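Local atomic coordinates of probable 2-dehydro-3-deoxygalactonokinase DgoK1 (Sinorhizobium meliloti, PDB entry 3T69), a protein that probably phosphorylates 2-dehydro-3-deoxy-D-galactonate at the expense of ATP, the second of three steps that break D-galactonate down to glyceraldehyde 3-phosphate and pyruvate. Residues V30-R35 and A57-P62; L184-A189 and S221-Q226; D192-G197 and D235-L240. One frame throughout, in Å; residues are numbered along the deposited sequence.

Interaction 1 of 3, residues V30-R35 and A57-P62; sequences VLAERR and AAVSAP
Val59, Arg34 and Ala58 bury most of the surface where the strand of residues 30-35 meets the end of helix 50-58, a strand-helix contact on the N-terminal sheet of this ASKHA-type kinase. The helix closes in a Schellman motif: Ser60, at positive phi, is its C-prime residue and donates its N to Ala57 O, so the chain turns away just after Val59 has met the strand. Arg34 does the bridging. Its CG stands beside the backbone N (chi1 -65°), and further bends at chi2 and chi3 draw the chain alongside Val59, the two side chains running past each other in opposite directions. Val59 CG1 touches Arg34 CG at 3.6 Å. The same methyl lies 4.0 Å from Ala32 CB, two residues back on the same side of the strand, while Ile23 of strand 19-24 also packs on Ala32 and Val59. The polar end of Arg34 is turned to the helix: its NE hydrogen-bonds His55 ND1, one turn before Val59. Over the centre of the guanidinium, 3.4 Å above its plane, sits the methyl CB of Ala58.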
# COMPACT_ATOMS: atom_id res chain seq x y z
N VAL B 30 32.01 15.08 19.49
CA VAL B 30 31.55 13.74 19.86
C VAL B 30 32.68 13.05 20.60
O VAL B 30 33.83 13.10 20.17
CB VAL B 30 31.23 12.88 18.59
CG1 VAL B 30 30.66 11.49 18.96
CG2 VAL B 30 30.30 13.66 17.61
N LEU B 31 32.33 12.45 21.74
CA LEU B 31 33.24 11.67 22.60
C LEU B 31 32.96 10.17 22.48
O LEU B 31 33.87 9.37 22.55
CB LEU B 31 33.11 12.11 24.06
CG LEU B 31 33.85 13.29 24.74
CD1 LEU B 31 34.41 14.42 23.83
CD2 LEU B 31 32.98 13.89 25.83
N ALA B 32 31.70 9.78 22.32
CA ALA B 32 31.34 8.38 22.07
C ALA B 32 30.06 8.24 21.19
O ALA B 32 29.52 9.25 20.73
CB ALA B 32 31.22 7.61 23.36
N GLU B 33 29.60 6.99 20.95
CA GLU B 33 28.46 6.68 20.03
C GLU B 33 27.90 5.26 20.25
O GLU B 33 28.63 4.33 20.56
CB GLU B 33 28.84 6.84 18.54
CG GLU B 33 27.68 6.58 17.51
CD GLU B 33 28.05 5.63 16.34
OE1 GLU B 33 29.16 5.75 15.76
OE2 GLU B 33 27.21 4.75 16.00
N ARG B 34 26.58 5.11 20.09
CA ARG B 34 25.93 3.80 20.12
C ARG B 34 24.80 3.74 19.09
O ARG B 34 24.06 4.72 18.89
CB ARG B 34 25.39 3.45 21.51
CG ARG B 34 26.45 3.29 22.58
CD ARG B 34 27.01 1.89 22.60
NE ARG B 34 26.15 1.00 23.38
CZ ARG B 34 26.39 -0.28 23.61
NH1 ARG B 34 27.47 -0.85 23.14
NH2 ARG B 34 25.54 -1.00 24.34
N ARG B 35 24.70 2.60 18.42
CA ARG B 35 23.64 2.31 17.47
C ARG B 35 23.01 0.96 17.80
O ARG B 35 23.67 0.05 18.31
CB ARG B 35 24.19 2.30 16.04
CG ARG B 35 24.33 3.67 15.41
CD ARG B 35 24.65 3.63 13.91
NE ARG B 35 25.10 4.94 13.40
CZ ARG B 35 24.44 6.09 13.54
NH1 ARG B 35 23.28 6.15 14.20
NH2 ARG B 35 24.94 7.22 13.04
N ALA B 57 25.70 2.99 30.51
CA ALA B 57 26.71 2.20 31.19
C ALA B 57 27.83 1.85 30.19
O ALA B 57 29.02 2.14 30.42
CB ALA B 57 26.09 0.93 31.79
N ALA B 58 27.42 1.27 29.06
CA ALA B 58 28.34 0.88 28.02
C ALA B 58 29.41 1.95 27.83
O ALA B 58 30.60 1.67 28.05
CB ALA B 58 27.60 0.61 26.73
N VAL B 59 29.00 3.18 27.49
CA VAL B 59 29.95 4.24 27.15
C VAL B 59 30.68 4.97 28.31
O VAL B 59 31.37 5.98 28.07
CB VAL B 59 29.35 5.31 26.13
CG1 VAL B 59 28.90 4.66 24.84
CG2 VAL B 59 28.19 6.10 26.73
N SER B 60 30.55 4.47 29.54
CA SER B 60 31.15 5.16 30.71
C SER B 60 30.70 6.67 30.82
O SER B 60 31.51 7.62 30.93
CB SER B 60 32.69 4.97 30.74
N ALA B 61 29.38 6.88 30.78
CA ALA B 61 28.78 8.20 30.96
C ALA B 61 28.76 8.61 32.42
O ALA B 61 28.48 7.78 33.29
CB ALA B 61 27.35 8.20 30.41
N PRO B 62 29.05 9.89 32.68
CA PRO B 62 28.86 10.45 34.01
C PRO B 62 27.41 10.18 34.43
O PRO B 62 26.49 10.32 33.59
CB PRO B 62 29.07 11.95 33.81
CG PRO B 62 29.94 12.05 32.57
CD PRO B 62 29.48 10.91 31.70

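Interaction 2 of 3, residues L184-A189 and S221-Q226; sequences LSHAVA and SVRAGQ
Leu184 lies across Val222 at about a right angle, presenting CG and CD2 together to a single methyl. Val222 CG2 is 3.6 Å from Leu184 CG, and it also reaches Ala187 CB at 4.1 Å. The remaining branch of Leu184 serves the next residue of the helix: CD1 rests on Arg223 CB at 3.8 Å, with the leucine and arginine side chains sliding past each other in opposite directions. Beyond CB the arginine bends at chi2 and chi3, which brings its guanidinium up beside His186. There His186 CB stands over one guanidinium face, 3.7 Å above the plane and toward the rim. The contact thus joins two helices, the short 185-188 and the longer 215-228, in the helical region between strands 162-169 and 261-264, which belong to the same sheet; helix 233-252 packs on both, and Met170 of the second subunit also touches Leu184. Gln226, one turn after Val222, meets the short helix farther along. With CG anti to the backbone N (chi1 -176°) and a bend at chi2, its amide reaches over the short helix, where OE1 comes within 3.4 Å of Ala187 CA. That oxygen is held from its own helix: Arg223 NH2 donates to Gln226 OE1 over 2.9 Å, nearly straight at 166°. The acceptor lies close to the guanidinium plane, whereas the donor is tilted 26° from the plane of the carbonyl. This bond ties arginine and glutamine together and helps fix the turn of both groups against the short helix. A water lying at the edges of the His186 ring and the guanidinium weakly bridges His186 ND1 and Arg223 NH2.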
# COMPACT_ATOMS: atom_id res chain seq x y z
N LEU B 184 2.93 -9.63 -3.94
CA LEU B 184 4.20 -9.23 -4.54
C LEU B 184 5.44 -9.78 -3.82
O LEU B 184 6.56 -9.70 -4.34
CB LEU B 184 4.28 -7.71 -4.63
CG LEU B 184 3.79 -6.99 -5.89
CD1 LEU B 184 2.35 -7.21 -6.25
CD2 LEU B 184 4.02 -5.52 -5.71
N SER B 185 5.26 -10.31 -2.61
CA SER B 185 6.38 -10.94 -1.93
C SER B 185 6.96 -12.06 -2.79
O SER B 185 8.14 -12.39 -2.68
CB SER B 185 5.95 -11.50 -0.59
OG SER B 185 5.06 -12.56 -0.79
N HIS B 186 6.11 -12.61 -3.66
CA HIS B 186 6.51 -13.69 -4.56
C HIS B 186 7.39 -13.19 -5.66
O HIS B 186 8.18 -13.93 -6.18
CB HIS B 186 5.27 -14.40 -5.10
CG HIS B 186 4.58 -15.25 -4.07
ND1 HIS B 186 4.06 -16.50 -4.37
CD2 HIS B 186 4.38 -15.06 -2.75
CE1 HIS B 186 3.55 -17.03 -3.26
NE2 HIS B 186 3.74 -16.17 -2.26
N ALA B 187 7.25 -11.92 -6.00
CA ALA B 187 7.99 -11.28 -7.06
C ALA B 187 9.35 -10.75 -6.61
O ALA B 187 10.31 -10.76 -7.39
CB ALA B 187 7.20 -10.16 -7.62
N VAL B 188 9.45 -10.28 -5.36
CA VAL B 188 10.65 -9.58 -4.88
C VAL B 188 11.45 -10.29 -3.76
O VAL B 188 12.64 -9.96 -3.54
CB VAL B 188 10.32 -8.16 -4.37
CG1 VAL B 188 9.60 -7.38 -5.44
CG2 VAL B 188 9.47 -8.22 -3.11
N ALA B 189 10.80 -11.24 -3.08
CA ALA B 189 11.22 -11.66 -1.72
C ALA B 189 12.69 -12.08 -1.67
O ALA B 189 13.50 -11.50 -0.93
CB ALA B 189 10.30 -12.77 -1.14
N SER B 221 1.26 -4.98 -11.75
CA SER B 221 2.09 -5.35 -12.85
C SER B 221 3.42 -5.91 -12.45
O SER B 221 3.97 -6.69 -13.16
CB SER B 221 2.23 -4.19 -13.81
OG SER B 221 1.10 -4.13 -14.65
N VAL B 222 3.98 -5.53 -11.33
CA VAL B 222 5.21 -6.17 -11.00
C VAL B 222 4.96 -7.67 -10.82
O VAL B 222 5.75 -8.44 -11.23
CB VAL B 222 5.99 -5.52 -9.84
CG1 VAL B 222 5.56 -4.14 -9.57
CG2 VAL B 222 6.00 -6.35 -8.65
N ARG B 223 3.88 -8.08 -10.18
CA ARG B 223 3.55 -9.49 -10.12
C ARG B 223 3.07 -10.12 -11.41
O ARG B 223 3.35 -11.24 -11.66
CB ARG B 223 2.63 -9.86 -8.96
CG ARG B 223 1.61 -10.89 -9.34
CD ARG B 223 1.56 -12.06 -8.44
NE ARG B 223 2.72 -12.90 -8.61
CZ ARG B 223 2.76 -14.18 -8.31
NH1 ARG B 223 1.71 -14.79 -7.84
NH2 ARG B 223 3.87 -14.85 -8.50
N ALA B 224 2.31 -9.42 -12.22
CA ALA B 224 1.88 -10.00 -13.50
C ALA B 224 3.04 -10.08 -14.48
O ALA B 224 3.09 -11.01 -15.31
CB ALA B 224 0.74 -9.24 -14.10
N GLY B 225 3.96 -9.10 -14.40
CA GLY B 225 5.24 -9.10 -15.10
C GLY B 225 6.04 -10.34 -14.74
O GLY B 225 6.59 -11.02 -15.60
N GLN B 226 6.05 -10.68 -13.46
CA GLN B 226 6.80 -11.84 -13.02
C GLN B 226 6.15 -13.13 -13.45
O GLN B 226 6.84 -14.09 -13.74
CB GLN B 226 6.94 -11.79 -11.51
CG GLN B 226 7.78 -12.87 -10.93
CD GLN B 226 6.97 -13.72 -10.03
OE1 GLN B 226 6.22 -13.21 -9.17
NE2 GLN B 226 7.09 -15.03 -10.20
O HOH W 1 4.75 -17.91 -7.44

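Interaction 3 of 3, residues D192-G197 and D235-L240; sequences DTFAAG and DARAQL
The Phe194 ring lies flat on the helix of residues 235-240, with Ala238 CA over its centre. This is a CH-pi contact: the CA stands 3.7 Å from the ring centroid and only 8° off the normal. Ala238 CB covers the same face toward CD1, at 3.5 Å, and the carbonyl carbon of Arg237 also lies over that face. The other flat group, the guanidinium of Arg237, has Asp192 CA above one face, offset toward the rim. Ring and guanidinium planes are 68° apart, and the two side chains cross at about a right angle, so they do not stack; Phe194 is met instead by the aliphatic part of the arginine, with CD2 3.7 Å from Arg237 CG. Phe194 CG sits between the backbone N and the carbonyl carbon (chi1 67°), a setting that lays the ring against the helix backbone. Ala234 and Ser241, just before and just after residues 235-240 in helix 233-252, touch the ring as well. Replacing Phe194 with an alanine would probably open a gap over Ala238 and remove the ring carbon that Arg237 CG packs against, leaving the loop more weakly anchored. Arg237 has CG anti to its backbone N and bends at chi2, then reaches along the loop to the backbone of Asp192, whose O lies 3.3 Å from Arg237 NH2. The carboxylate of Asp192 stands farther off, with OD1 5.6 Å from Arg237 NH2; any attraction between the charges would act at longer range. Phe175 of helix 171-181 packs on the arginine too. What results is a loop-on-helix contact: an aromatic anchor pins the connection between helices 185-188 and 199-210 to helix 233-252 within a helical bundle.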
# COMPACT_ATOMS: atom_id res chain seq x y z
N ASP B 192 17.37 -9.05 -1.82
CA ASP B 192 17.44 -8.15 -0.65
C ASP B 192 17.73 -6.71 -1.06
O ASP B 192 17.48 -5.76 -0.31
CB ASP B 192 18.51 -8.61 0.37
CG ASP B 192 18.04 -9.80 1.26
OD1 ASP B 192 16.86 -10.22 1.16
OD2 ASP B 192 18.85 -10.31 2.09
N THR B 193 18.26 -6.54 -2.26
CA THR B 193 18.79 -5.24 -2.71
C THR B 193 18.57 -5.05 -4.19
O THR B 193 18.15 -5.99 -4.89
CB THR B 193 20.34 -5.15 -2.48
OG1 THR B 193 20.84 -6.41 -2.01
CG2 THR B 193 20.72 -4.02 -1.50
N PHE B 194 18.89 -3.85 -4.66
CA PHE B 194 18.91 -3.58 -6.07
C PHE B 194 19.73 -2.33 -6.28
O PHE B 194 19.77 -1.46 -5.41
CB PHE B 194 17.48 -3.42 -6.63
CG PHE B 194 16.73 -2.19 -6.13
CD1 PHE B 194 16.77 -1.00 -6.85
CD2 PHE B 194 15.96 -2.25 -4.97
CE1 PHE B 194 16.08 0.10 -6.41
CE2 PHE B 194 15.28 -1.15 -4.52
CZ PHE B 194 15.34 0.03 -5.24
N ALA B 195 20.37 -2.23 -7.44
CA ALA B 195 21.25 -1.11 -7.76
C ALA B 195 20.45 0.11 -8.19
O ALA B 195 19.81 0.11 -9.24
CB ALA B 195 22.29 -1.50 -8.83
N ALA B 196 20.50 1.15 -7.37
CA ALA B 196 19.87 2.45 -7.64
C ALA B 196 19.90 2.91 -9.11
O ALA B 196 18.97 3.60 -9.60
CB ALA B 196 20.51 3.52 -6.74
N GLY B 197 20.98 2.56 -9.80
CA GLY B 197 21.20 3.03 -11.17
C GLY B 197 20.38 2.27 -12.19
O GLY B 197 20.05 2.82 -13.25
N ASP B 235 14.88 -6.51 -10.19
CA ASP B 235 14.16 -5.57 -11.03
C ASP B 235 12.70 -5.32 -10.56
O ASP B 235 12.18 -4.19 -10.69
CB ASP B 235 14.29 -5.99 -12.50
CG ASP B 235 15.77 -5.91 -13.01
OD1 ASP B 235 16.36 -4.78 -13.07
OD2 ASP B 235 16.32 -6.99 -13.35
N ALA B 236 12.09 -6.36 -9.99
CA ALA B 236 10.74 -6.29 -9.42
C ALA B 236 10.71 -5.34 -8.19
O ALA B 236 9.87 -4.39 -8.12
CB ALA B 236 10.26 -7.69 -9.04
N ARG B 237 11.64 -5.60 -7.26
CA ARG B 237 11.95 -4.80 -6.09
C ARG B 237 12.16 -3.36 -6.49
O ARG B 237 11.64 -2.42 -5.86
CB ARG B 237 13.20 -5.37 -5.48
CG ARG B 237 13.54 -4.89 -4.09
CD ARG B 237 14.13 -6.05 -3.20
NE ARG B 237 14.49 -5.55 -1.87
CZ ARG B 237 13.85 -5.86 -0.74
NH1 ARG B 237 12.83 -6.73 -0.75
NH2 ARG B 237 14.26 -5.30 0.39
N ALA B 238 12.91 -3.19 -7.56
CA ALA B 238 13.24 -1.88 -8.04
C ALA B 238 12.00 -1.19 -8.54
O ALA B 238 11.77 -0.03 -8.21
CB ALA B 238 14.28 -1.98 -9.17
N GLN B 239 11.25 -1.90 -9.38
CA GLN B 239 9.94 -1.47 -9.90
C GLN B 239 9.03 -1.07 -8.73
O GLN B 239 8.46 0.05 -8.70
CB GLN B 239 9.33 -2.65 -10.62
CG GLN B 239 8.56 -2.32 -11.85
CD GLN B 239 8.15 -3.59 -12.59
OE1 GLN B 239 8.83 -4.63 -12.49
NE2 GLN B 239 7.06 -3.50 -13.38
N LEU B 240 8.92 -1.98 -7.76
CA LEU B 240 8.20 -1.67 -6.53
C LEU B 240 8.66 -0.38 -5.86
O LEU B 240 7.81 0.50 -5.57
CB LEU B 240 8.28 -2.82 -5.53
CG LEU B 240 7.52 -2.55 -4.22
CD1 LEU B 240 6.06 -2.25 -4.47
CD2 LEU B 240 7.58 -3.77 -3.35

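In the fold
From the N terminus, interaction 1 comes first and closes an excursion about half helical, linking strand 30-36 of the N-terminal sheet to the end of helix 50-58. It is complete before the other two begin, and no atom of it lies nearer than about 18 Å to either. Interactions 2 and 3 cross: the chain passes residues 184-189, then 192-197, before 221-226 and 235-240 return to meet them in that order. Both therefore close overlapping, largely helical stretches of chain and bind the region around helices 185-188, 215-228 and 233-252. Their centres are 12 Å apart and they touch directly, with Val188 CG1 3.3 Å from Arg237 N.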